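PDB 4AFD: endoglucanase CEL5A from Eubacterium cellulosolvens, which probably hydrolyses beta-1,4-glucans such as cellulose and binds glucan chains through its N-terminal, non-catalytic carbohydrate-binding module. Local coordinates for residues V58-R63 and W73-P78; A62-G67 and L105-V110. All coordinates share one frame; numbering follows the deposited sequence. Where two conformers were deposited one is given.

Interaction 1: V58-R63 and W73-P78. With BGC (beta-D-glucopyranose), chain B; BGC (beta-D-glucopyranose), chain C.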
loop_
_atom_site.group_PDB
_atom_site.type_symbol
_atom_site.label_atom_id
_atom_site.label_comp_id
_atom_site.label_asym_id
_atom_site.label_seq_id
_atom_site.Cartn_x
_atom_site.Cartn_y
_atom_site.Cartn_z
ATOM N N VAL A 58 1.223 5.801 3.963
ATOM C CA VAL A 58 0.331 4.726 4.405
ATOM C C VAL A 58 0.112 3.727 3.248
ATOM O O VAL A 58 0.226 4.109 2.051
ATOM C CB VAL A 58 -1.038 5.223 4.933
ATOM C CG1 VAL A 58 -0.885 6.016 6.250
ATOM C CG2 VAL A 58 -1.792 6.022 3.864
ATOM N N LEU A 59 -0.323 2.549 3.631
ATOM C CA LEU A 59 -0.733 1.495 2.680
ATOM C C LEU A 59 -2.168 1.247 2.909
ATOM O O LEU A 59 -2.650 1.176 4.071
ATOM C CB LEU A 59 0.108 0.221 2.957
ATOM C CG LEU A 59 -0.249 -0.995 2.116
ATOM C CD1 LEU A 59 0.066 -0.803 0.638
ATOM C CD2 LEU A 59 0.508 -2.176 2.630
ATOM N N ILE A 60 -2.981 1.170 1.867
ATOM C CA ILE A 60 -4.463 0.931 1.935
ATOM C C ILE A 60 -4.698 -0.401 1.309
ATOM O O ILE A 60 -4.325 -0.652 0.122
ATOM C CB ILE A 60 -5.248 1.986 1.163
ATOM C CG1 ILE A 60 -4.841 3.499 1.360
ATOM C CG2 ILE A 60 -6.760 1.694 1.276
ATOM C CD1 ILE A 60 -4.978 3.761 2.759
ATOM N N PHE A 61 -5.424 -1.310 1.984
ATOM C CA PHE A 61 -6.099 -2.452 1.384
ATOM C C PHE A 61 -7.577 -2.216 1.457
ATOM O O PHE A 61 -8.014 -1.935 2.645
ATOM C CB PHE A 61 -5.740 -3.777 2.106
ATOM C CG PHE A 61 -4.484 -4.462 1.556
ATOM C CD1 PHE A 61 -3.269 -3.750 1.299
ATOM C CD2 PHE A 61 -4.522 -5.796 1.271
ATOM C CE1 PHE A 61 -2.181 -4.451 0.795
ATOM C CE2 PHE A 61 -3.350 -6.510 0.837
ATOM C CZ PHE A 61 -2.238 -5.749 0.554
ATOM N N ALA A 62 -8.379 -2.238 0.407
ATOM C CA ALA A 62 -9.780 -1.857 0.504
ATOM C C ALA A 62 -10.631 -2.866 -0.194
ATOM O O ALA A 62 -10.235 -3.499 -1.239
ATOM C CB ALA A 62 -10.017 -0.435 0.025
ATOM N N ARG A 63 -11.858 -3.048 0.311
ATOM C CA ARG A 63 -12.952 -3.809 -0.336
ATOM C C ARG A 63 -14.099 -2.885 -0.459
ATOM O O ARG A 63 -14.510 -2.273 0.576
ATOM C CB ARG A 63 -13.314 -5.002 0.508
ATOM C CG ARG A 63 -14.430 -5.860 -0.110
ATOM C CD ARG A 63 -14.853 -7.004 0.784
ATOM N NE ARG A 63 -15.589 -6.475 1.975
ATOM C CZ ARG A 63 -15.881 -7.237 3.022
ATOM N NH1 ARG A 63 -15.376 -8.437 3.199
ATOM N NH2 ARG A 63 -16.624 -6.713 3.986
ATOM N N TRP A 73 -11.815 -0.298 4.651
ATOM C CA TRP A 73 -10.725 0.649 4.279
ATOM C C TRP A 73 -9.627 0.438 5.281
ATOM O O TRP A 73 -9.617 1.022 6.400
ATOM C CB TRP A 73 -11.229 2.056 4.307
ATOM C CG TRP A 73 -10.209 3.067 3.812
ATOM C CD1 TRP A 73 -9.396 3.833 4.619
ATOM C CD2 TRP A 73 -9.912 3.442 2.445
ATOM N NE1 TRP A 73 -8.586 4.656 3.835
ATOM C CE2 TRP A 73 -8.919 4.473 2.532
ATOM C CE3 TRP A 73 -10.417 3.081 1.174
ATOM C CZ2 TRP A 73 -8.420 5.113 1.351
ATOM C CZ3 TRP A 73 -9.915 3.714 0.057
ATOM C CH2 TRP A 73 -8.921 4.657 0.135
ATOM N N ALA A 74 -8.723 -0.480 5.001
ATOM C CA ALA A 74 -7.609 -0.872 5.950
ATOM C C ALA A 74 -6.466 0.132 5.689
ATOM O O ALA A 74 -5.651 -0.143 4.746
ATOM C CB ALA A 74 -7.292 -2.264 5.786
ATOM N N GLN A 75 -6.424 1.242 6.299
ATOM C CA GLN A 75 -5.352 2.174 6.188
ATOM C C GLN A 75 -4.320 1.859 7.249
ATOM O O GLN A 75 -4.649 1.963 8.477
ATOM C CB GLN A 75 -5.913 3.533 6.385
ATOM C CG GLN A 75 -5.006 4.667 6.217
ATOM C CD GLN A 75 -5.733 5.931 6.179
ATOM O OE1 GLN A 75 -6.717 6.173 5.511
ATOM N NE2 GLN A 75 -5.168 6.858 6.936
ATOM N N ILE A 76 -3.118 1.516 6.827
ATOM C CA ILE A 76 -2.100 0.916 7.611
ATOM C C ILE A 76 -0.892 1.940 7.642
ATOM O O ILE A 76 -0.376 2.250 6.573
ATOM C CB ILE A 76 -1.847 -0.430 6.857
ATOM C CG1 ILE A 76 -3.155 -1.243 6.682
ATOM C CG2 ILE A 76 -0.766 -1.247 7.556
ATOM C CD1 ILE A 76 -3.173 -2.273 5.544
ATOM N N SER A 77 -0.414 2.328 8.812
ATOM C CA SER A 77 0.906 2.895 8.982
ATOM C C SER A 77 1.981 1.841 8.811
ATOM O O SER A 77 1.723 0.685 9.034
ATOM C CB SER A 77 0.981 3.413 10.399
ATOM O OG SER A 77 0.018 4.413 10.506
ATOM N N PRO A 78 3.260 2.256 8.570
ATOM C CA PRO A 78 4.290 1.202 8.458
ATOM C C PRO A 78 4.371 0.312 9.701
ATOM O O PRO A 78 4.252 0.825 10.836
ATOM C CB PRO A 78 5.561 2.046 8.359
ATOM C CG PRO A 78 5.063 3.342 7.655
ATOM C CD PRO A 78 3.706 3.575 8.236
HETATM C C2 BGC B . -9.887 9.687 3.531
HETATM C C3 BGC B . -10.984 9.211 2.480
HETATM C C4 BGC B . -11.061 7.708 2.629
HETATM C C5 BGC B . -11.697 7.452 4.075
HETATM C C6 BGC B . -12.098 6.020 4.192
HETATM C C1 BGC B . -10.126 9.107 5.046
HETATM O O2 BGC B . -9.948 11.060 3.535
HETATM O O3 BGC B . -10.666 9.412 1.097
HETATM O O4 BGC B . -11.930 7.156 1.641
HETATM O O5 BGC B . -10.746 7.748 5.158
HETATM O O6 BGC B . -13.022 5.895 3.195
HETATM C C2 BGC C . -7.718 11.517 8.708
HETATM C C3 BGC C . -7.503 10.626 7.427
HETATM C C4 BGC C . -8.940 10.558 6.737
HETATM C C5 BGC C . -9.410 12.071 6.344
HETATM C C6 BGC C . -10.937 12.139 6.092
HETATM C C1 BGC C . -7.942 12.955 8.104
HETATM O O1 BGC C . -8.006 13.900 9.159
HETATM O O2 BGC C . -6.537 11.460 9.485
HETATM O O3 BGC C . -6.918 9.338 7.704
HETATM O O4 BGC C . -8.970 9.795 5.565
HETATM O O5 BGC C . -9.212 13.050 7.404
HETATM O O6 BGC C . -11.162 13.136 5.105
#

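Interaction 2: A62-G67 and L105-V110. With BGC (beta-D-glucopyranose), chain D.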
loop_
_atom_site.group_PDB
_atom_site.type_symbol
_atom_site.label_atom_id
_atom_site.label_comp_id
_atom_site.label_asym_id
_atom_site.label_seq_id
_atom_site.Cartn_x
_atom_site.Cartn_y
_atom_site.Cartn_z
ATOM N N ALA A 62 -8.379 -2.238 0.407
ATOM C CA ALA A 62 -9.780 -1.857 0.504
ATOM C C ALA A 62 -10.631 -2.866 -0.194
ATOM O O ALA A 62 -10.235 -3.499 -1.239
ATOM C CB ALA A 62 -10.017 -0.435 0.025
ATOM N N ARG A 63 -11.858 -3.048 0.311
ATOM C CA ARG A 63 -12.952 -3.809 -0.336
ATOM C C ARG A 63 -14.099 -2.885 -0.459
ATOM O O ARG A 63 -14.510 -2.273 0.576
ATOM C CB ARG A 63 -13.314 -5.002 0.508
ATOM C CG ARG A 63 -14.430 -5.860 -0.110
ATOM C CD ARG A 63 -14.853 -7.004 0.784
ATOM N NE ARG A 63 -15.589 -6.475 1.975
ATOM C CZ ARG A 63 -15.881 -7.237 3.022
ATOM N NH1 ARG A 63 -15.376 -8.437 3.199
ATOM N NH2 ARG A 63 -16.624 -6.713 3.986
ATOM N N TRP A 64 -14.676 -2.665 -1.615
ATOM C CA TRP A 64 -15.880 -1.799 -1.726
ATOM C C TRP A 64 -17.082 -2.504 -1.169
ATOM O O TRP A 64 -17.162 -3.703 -1.181
ATOM C CB TRP A 64 -16.084 -1.394 -3.230
ATOM C CG TRP A 64 -14.805 -0.963 -3.902
ATOM C CD1 TRP A 64 -14.392 -1.321 -5.200
ATOM C CD2 TRP A 64 -13.818 -0.029 -3.436
ATOM N NE1 TRP A 64 -13.218 -0.676 -5.478
ATOM C CE2 TRP A 64 -12.801 0.091 -4.481
ATOM C CE3 TRP A 64 -13.602 0.689 -2.242
ATOM C CZ2 TRP A 64 -11.652 0.880 -4.303
ATOM C CZ3 TRP A 64 -12.406 1.527 -2.172
ATOM C CH2 TRP A 64 -11.495 1.595 -3.157
ATOM N N GLU A 65 -18.035 -1.710 -0.694
ATOM C CA GLU A 65 -19.301 -2.286 -0.208
ATOM C C GLU A 65 -19.966 -3.084 -1.358
ATOM O O GLU A 65 -19.988 -2.676 -2.520
ATOM C CB GLU A 65 -20.223 -1.145 0.316
ATOM C CG GLU A 65 -21.485 -1.671 0.984
ATOM C CD GLU A 65 -22.300 -0.549 1.581
ATOM O OE1 GLU A 65 -21.780 0.524 1.998
ATOM O OE2 GLU A 65 -23.553 -0.778 1.683
ATOM N N HIS A 66 -20.494 -4.214 -1.024
ATOM C CA HIS A 66 -21.192 -5.086 -2.033
ATOM C C HIS A 66 -22.282 -5.771 -1.216
ATOM O O HIS A 66 -21.997 -6.582 -0.292
ATOM C CB HIS A 66 -20.247 -6.147 -2.663
ATOM C CG HIS A 66 -18.857 -5.668 -3.243
ATOM N ND1 HIS A 66 -18.696 -4.967 -4.434
ATOM C CD2 HIS A 66 -17.543 -5.991 -2.798
ATOM C CE1 HIS A 66 -17.316 -4.721 -4.631
ATOM N NE2 HIS A 66 -16.616 -5.348 -3.614
ATOM N N GLY A 67 -23.574 -5.597 -1.556
ATOM C CA GLY A 67 -24.641 -6.306 -0.806
ATOM C C GLY A 67 -24.621 -5.974 0.685
ATOM O O GLY A 67 -24.472 -4.796 1.056
ATOM N N LEU A 105 -10.547 -8.790 -2.220
ATOM C CA LEU A 105 -9.769 -7.513 -2.190
ATOM C C LEU A 105 -9.960 -6.689 -3.433
ATOM O O LEU A 105 -9.584 -7.201 -4.558
ATOM C CB LEU A 105 -8.331 -7.864 -1.966
ATOM C CG LEU A 105 -7.357 -6.664 -1.863
ATOM C CD1 LEU A 105 -7.642 -5.725 -0.666
ATOM C CD2 LEU A 105 -5.940 -7.126 -1.843
ATOM N N ASP A 106 -10.466 -5.475 -3.361
ATOM C CA ASP A 106 -10.650 -4.614 -4.544
ATOM C C ASP A 106 -9.518 -3.727 -4.868
ATOM O O ASP A 106 -9.360 -3.302 -6.047
ATOM C CB ASP A 106 -11.941 -3.781 -4.380
ATOM C CG ASP A 106 -13.135 -4.552 -4.467
ATOM O OD1 ASP A 106 -13.324 -5.329 -5.485
ATOM O OD2 ASP A 106 -14.041 -4.568 -3.601
ATOM N N TYR A 107 -8.699 -3.319 -3.909
ATOM C CA TYR A 107 -7.773 -2.176 -4.102
ATOM C C TYR A 107 -6.571 -2.244 -3.177
ATOM O O TYR A 107 -6.764 -2.528 -1.947
ATOM C CB TYR A 107 -8.589 -0.858 -3.801
ATOM C CG TYR A 107 -7.791 0.387 -3.874
ATOM C CD1 TYR A 107 -7.454 0.969 -5.098
ATOM C CD2 TYR A 107 -7.379 1.043 -2.714
ATOM C CE1 TYR A 107 -6.754 2.113 -5.162
ATOM C CE2 TYR A 107 -6.672 2.214 -2.766
ATOM C CZ TYR A 107 -6.349 2.757 -3.978
ATOM O OH TYR A 107 -5.643 3.932 -4.010
ATOM N N ILE A 108 -5.407 -1.956 -3.688
ATOM C CA ILE A 108 -4.193 -1.739 -2.919
ATOM C C ILE A 108 -3.645 -0.422 -3.322
ATOM O O ILE A 108 -3.496 -0.129 -4.537
ATOM C CB ILE A 108 -3.152 -2.851 -3.215
ATOM C CG1 ILE A 108 -3.711 -4.234 -2.791
ATOM C CG2 ILE A 108 -1.823 -2.532 -2.522
ATOM C CD1 ILE A 108 -2.850 -5.378 -3.335
ATOM N N GLY A 109 -3.385 0.523 -2.376
ATOM C CA GLY A 109 -2.824 1.829 -2.728
ATOM C C GLY A 109 -1.747 2.262 -1.776
ATOM O O GLY A 109 -1.855 1.990 -0.531
ATOM N N VAL A 110 -0.717 2.887 -2.242
ATOM C CA VAL A 110 0.305 3.522 -1.401
ATOM C C VAL A 110 0.063 4.989 -1.526
ATOM O O VAL A 110 0.067 5.530 -2.664
ATOM C CB VAL A 110 1.700 3.169 -1.890
ATOM C CG1 VAL A 110 2.726 3.948 -1.080
ATOM C CG2 VAL A 110 1.983 1.673 -1.826
HETATM C C2 BGC D . -13.521 3.830 -5.393
HETATM C C3 BGC D . -14.569 3.367 -6.433
HETATM C C4 BGC D . -15.589 2.473 -5.701
HETATM C C5 BGC D . -16.272 3.446 -4.644
HETATM C C6 BGC D . -17.515 2.914 -3.821
HETATM C C1 BGC D . -14.253 4.539 -4.186
HETATM O O2 BGC D . -12.670 4.751 -6.036
HETATM O O3 BGC D . -13.983 2.582 -7.422
HETATM O O4 BGC D . -16.555 1.994 -6.607
HETATM O O5 BGC D . -15.288 3.700 -3.670
HETATM O O6 BGC D . -17.896 1.642 -4.296
#

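Interaction 1: V58-R63 and W73-P78
Leu59 pairs with Ile76 and Phe61 with Ala74 through two backbone hydrogen bonds each, so strands 58-63 and 73-76 run antiparallel, with the axes of these short segments 4.6 Å apart at closest approach. With chi1 of -45° placing CG1 beside the backbone N, CG2 of Ile60 points anti to N and lies against the middle of the Trp73 six-membered ring, 3.6 Å from its centroid and only 5° off the ring normal, a CH-pi contact. Ala62 CB touches Trp73 CE3 (3.7 Å). The two strands form a beta hairpin at one margin of the four-stranded sheet of this CBM65 module, and their Trp73 and Gln75 belong to the glycan pocket. C6 of the chain B glucose rests on the indole face opposite Ile60, 3.5 Å from Trp73 CD1. Gln75 stands extended beside Ile60, whose CD1 packs against Gln75 CG at 3.6 Å. Trp73 NE1 donates within its ring plane to a lone pair of Gln75 OE1 (2.9 Å), which fixes the amide so that Gln75 NE2 donates to O3 of the chain C glucose at 3.1 Å. On the reverse of the sheet, Leu59, Phe61 and Ile76 pack inward; Phe88 and Ile93 continue this apolar layer.

Interaction 2: A62-G67 and L105-V110
Trp64 and His66 meet Asp106 where strand 57-63 gives way to a loop, and the indole of Trp64 lies between protein and sugar. Trp64 CB sits near Asp106 OD2 and O6 of the chain D glucose; chi1 of -45° puts CG anti to the carbonyl carbon and swings the ring over the Asp106 side chain. Trp64 CD1 lies 3.5 Å from Asp106 CG, with ring and carboxylate planes only 6° apart, and Trp64 NE1 comes equally near Asp106 CB, which makes a CH-pi contact over the five-membered ring. Farther out, Trp64 CZ2 touches Tyr107 CB at 3.6 Å. The opposite face receives the glucose, with C2 3.7 Å from Trp64 CZ2 and O5 close to Trp64 CE3, the aromatic-platform arrangement common in carbohydrate-binding modules. A classic beta bulge sets two residues, Asp106 and Tyr107, against the single Ala62: Ala62 O accepts from Asp106 N (2.9 Å) and, weakly, from Tyr107 N. Asp106 OD2 takes two donors, Trp64 N on its anti side (2.8 Å) and His66 NE2 on its syn lone pair (2.7 Å), which would tend to stabilise a negative carboxylate. An alanine in place of Trp64 is likely to leave the chain D glucose without the aromatic face it lies on and to uncover Asp106 CB and Tyr107 CB. The guanidinium of Arg63 turns elsewhere, to Asp104 and Pro70 O.

Overall arrangement
Strand 57-63 is common to both contacts: interaction 1 joins it to strand 72-76 and interaction 2 to strand 107-112, its neighbour on the other side of the four-stranded sheet. Their centres lie 10 Å apart; Ala62 touches partners in both, Arg63 in interaction 2 alone. Between them Ile60 N approaches Gly109 O to 2.8 Å, a probable hydrogen bond, while Phe61 CE1 packs on Ile108 CG2 at 3.8 Å on the face that carries Leu59 and Phe61. On the sugar-binding side the Trp64 and Trp73 side chains touch, so two indoles from different contacts line one glycan pocket, with Gln75 contributing its amide. Trp20, Thr23, Trp25 and Gln71 complete that site.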